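Local coordinates for 52 protein (Murid herpesvirus 4, PDB 2OA5), which is an abundant tegument protein of a murine gammaherpesvirus, belongs to the herpesvirus BLRF2 family and probably helps build the virion through self-association, at the interface of chains A and B and the interface of chains A and C. Coordinates in Å, arbitrary orientation; residue numbers count along the deposited sequence, not the author numbering. Chains: chain A/B/C, Hypothetical protein BQLF2.

Contact 1: the interface of chains A and B. Residues chain A 80-82; chain B 37, 42-44.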
# COMPACT_ATOMS: atom_id res chain seq x y z
N VAL A 80 -17.18 1.07 19.85
CA VAL A 80 -17.58 -0.17 20.52
C VAL A 80 -19.03 -0.53 20.20
O VAL A 80 -19.37 -1.70 20.07
CB VAL A 80 -17.38 -0.07 22.06
CG1 VAL A 80 -18.24 -1.09 22.78
CG2 VAL A 80 -15.94 -0.33 22.41
N THR A 81 -19.89 0.49 20.06
CA THR A 81 -21.30 0.25 19.74
C THR A 81 -21.61 0.52 18.26
O THR A 81 -20.82 1.15 17.55
CB THR A 81 -22.26 1.13 20.60
OG1 THR A 81 -22.08 2.51 20.27
CG2 THR A 81 -21.98 0.94 22.08
N GLU A 82 -22.77 0.04 17.81
CA GLU A 82 -23.22 0.20 16.43
C GLU A 82 -23.44 1.67 16.09
O GLU A 82 -22.94 2.18 15.08
CB GLU A 82 -24.52 -0.58 16.23
CG GLU A 82 -24.42 -2.05 16.63
CD GLU A 82 -25.72 -2.81 16.48
OE1 GLU A 82 -26.76 -2.17 16.24
OE2 GLU A 82 -25.70 -4.06 16.60
N VAL B 37 -25.34 0.70 28.20
CA VAL B 37 -25.56 0.42 26.80
C VAL B 37 -27.04 0.67 26.60
O VAL B 37 -27.92 -0.10 27.01
CB VAL B 37 -25.13 -1.00 26.33
CG1 VAL B 37 -26.27 -2.01 26.45
CG2 VAL B 37 -24.65 -0.90 24.88
N SER B 42 -26.41 -0.98 21.01
CA SER B 42 -25.89 -2.32 21.18
C SER B 42 -24.37 -2.33 21.04
O SER B 42 -23.78 -1.48 20.37
CB SER B 42 -26.50 -3.25 20.14
OG SER B 42 -26.06 -4.59 20.34
N ILE B 43 -23.75 -3.30 21.69
CA ILE B 43 -22.32 -3.48 21.62
C ILE B 43 -22.11 -4.30 20.35
O ILE B 43 -22.84 -5.26 20.08
CB ILE B 43 -21.76 -4.21 22.87
CG1 ILE B 43 -21.30 -3.20 23.93
CG2 ILE B 43 -20.53 -5.03 22.51
CD1 ILE B 43 -22.00 -1.87 23.88
N LEU B 44 -21.13 -3.88 19.57
CA LEU B 44 -20.79 -4.50 18.30
C LEU B 44 -20.21 -5.90 18.43
O LEU B 44 -19.31 -6.14 19.25
CB LEU B 44 -19.77 -3.60 17.59
CG LEU B 44 -19.99 -2.95 16.22
CD1 LEU B 44 -21.43 -2.58 16.03
CD2 LEU B 44 -19.10 -1.73 16.10
O HOH W 1 -23.51 -5.38 17.17
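B:Leu44 and A:Val80 are tied through their backbones, one of the bonds that make a short antiparallel beta bridge between two copies of the protein, with A:Thr81 and B:Ile43 as its paired residues. The bridge has a two-fold twin with the chains exchanged, and the two probably help to hold the copies together in the deposited assembly. The amide N of B:Leu44 gives its hydrogen to the carbonyl O of A:Val80 at 2.8 Å, nearly straight at 167° and in the carbonyl plane. One step along, the amide N of A:Glu82 donates to the carbonyl O of B:Ser42 at 3.1 Å, this time tilted from the plane. A:Glu82 is the first residue of helix 82-90, so the bridge uses an amide at the helix start, where no earlier turn of that helix could accept it.

Apolar contact fills one flank. The methyl CD1 of B:Ile43 presses on CG2 of A:Thr81 at 3.3 Å, tighter than ordinary carbon packing. A:Thr81 holds OG1 between backbone N and carbonyl carbon (chi1 66°), which points CG2 at the isoleucine. The side chain of A:Val80 lies beside that of B:Ile43, pointing the same way, with its CG1 3.9 Å from CG1 of the isoleucine. Across the other flank, B:Leu44 slants over the aliphatic stem of A:Glu82, though the separation modelled there is too short to weigh.

A water adds a side-chain link. The extended chain of A:Glu82 takes its carboxylate past B:Ser42, whose CB is 3.8 Å from CD of the glutamate. Water 1 then joins the two chains, 3.0 Å from the carbonyl O of B:Ile43 and 2.6 Å from OE2 of the A:Glu82 carboxylate.

Contact 2: the interface of chains A and C. Residues chain A 15, 18, 22, 101; chain C 70, 74-75.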
# COMPACT_ATOMS: atom_id res chain seq x y z
N LYS A 15 0.55 -3.15 -13.93
CA LYS A 15 1.96 -2.90 -13.67
C LYS A 15 2.85 -3.62 -14.69
O LYS A 15 3.87 -3.08 -15.12
CB LYS A 15 2.37 -3.35 -12.26
CG LYS A 15 3.70 -2.75 -11.80
CD LYS A 15 4.16 -3.21 -10.42
CE LYS A 15 5.37 -2.41 -9.95
NZ LYS A 15 5.04 -0.99 -9.57
N GLU A 18 2.59 -1.89 -18.10
CA GLU A 18 3.38 -0.66 -18.08
C GLU A 18 4.87 -0.97 -18.20
O GLU A 18 5.59 -0.27 -18.91
CB GLU A 18 3.11 0.14 -16.80
CG GLU A 18 4.05 1.35 -16.61
CD GLU A 18 3.95 1.96 -15.21
OE1 GLU A 18 4.32 1.28 -14.23
OE2 GLU A 18 3.51 3.13 -15.09
N LEU A 22 7.31 0.14 -21.33
CA LEU A 22 8.50 0.94 -21.08
C LEU A 22 9.75 0.22 -21.54
O LEU A 22 10.73 0.85 -21.96
CB LEU A 22 8.62 1.29 -19.59
CG LEU A 22 7.45 2.15 -19.10
CD1 LEU A 22 7.51 2.43 -17.60
CD2 LEU A 22 7.48 3.44 -19.90
N GLU A 101 3.24 4.25 -9.66
CA GLU A 101 4.43 3.54 -9.23
C GLU A 101 4.21 2.71 -7.97
O GLU A 101 5.06 1.91 -7.59
CB GLU A 101 5.63 4.48 -9.09
CG GLU A 101 5.48 5.69 -8.22
CD GLU A 101 6.83 6.34 -7.94
OE1 GLU A 101 7.63 6.51 -8.89
OE2 GLU A 101 7.10 6.67 -6.76
N ALA C 70 7.70 -1.66 -5.07
CA ALA C 70 6.80 -1.23 -6.13
C ALA C 70 7.44 -0.12 -6.96
O ALA C 70 7.43 -0.18 -8.19
CB ALA C 70 5.49 -0.75 -5.54
N SER C 74 8.87 0.00 -10.92
CA SER C 74 8.34 0.94 -11.89
C SER C 74 9.49 1.70 -12.55
O SER C 74 9.61 1.71 -13.78
CB SER C 74 7.39 1.92 -11.20
OG SER C 74 6.89 2.84 -12.14
N ARG C 75 10.35 2.31 -11.74
CA ARG C 75 11.47 3.07 -12.28
C ARG C 75 12.49 2.28 -13.06
O ARG C 75 13.11 2.82 -13.98
CB ARG C 75 12.16 3.84 -11.17
CG ARG C 75 11.23 4.84 -10.58
CD ARG C 75 11.85 5.77 -9.60
NE ARG C 75 10.77 6.45 -8.91
CZ ARG C 75 10.92 7.40 -8.00
NH1 ARG C 75 12.13 7.81 -7.67
NH2 ARG C 75 9.85 7.92 -7.42
O HOH W 2 4.59 3.65 -12.58
O HOH W 3 8.36 5.42 -11.62
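A:Glu101 and C:Arg75 form a salt bridge between the short 3-10 helix 100-102 of one copy and the C-terminal end of helix 46-76 in another, probably helping to join these copies in the deposited assembly. The arginine grips side-on, with NE and NH2 towards the carboxylate, its chain stretched from CG to NE. OE1 of A:Glu101 accepts twice, from NH2 of C:Arg75 at 3.0 Å on its syn lone pair and from NE of C:Arg75 at 3.1 Å, out of the carboxylate plane. NH2 also reaches OE2 on its syn side and is thus shared between both oxygens. OE1 stays in the guanidinium plane, while OE2 is tilted out of it, the two flat groups being turned 40° apart. A:Glu101 reaches this edge with CG set between its backbone N and carbonyl carbon (chi1 54°) and an extended chain beyond.

A lysine meets backbone. A:Lys15, on helix 10-29, is extended until a bend at chi4 (72°) turns NZ to the carbonyl O of C:Ala70 at 2.9 Å. The amine nitrogen comes from above the carbonyl plane, off the lone pairs.

Between these grips, CB of C:Ser74 packs on CB of A:Glu101 at 3.8 Å, and water links the serine to chain A. The serine hydroxyl OG is too far from A:Glu18 for a direct bond and meets water 2, which is 2.8 Å from OE2 of that glutamate. The hydroxyl thereby connects two carboxylates of chain A: water 3 lies 3.0 Å from OG of C:Ser74 and 3.0 Å from OE1 of A:Glu101.

The C-alpha centres of contact 1 and contact 2 lie about 44 Å apart, and they share no residue. Chain A takes part in both: in contact 1 with the turn into helix 82-90, and in contact 2 with helix 10-29 and the 3-10 helix 100-102. Chain B contributes the loop that leads into helix 46-76, chain C the C-terminal part of that helix. One copy thus faces two others through separate surfaces, the first built on backbone pairing and the second on charge and water. Each interface is two-fold, as suits the four-copy assembly; the structure alone does not show whether it forms in the tegument.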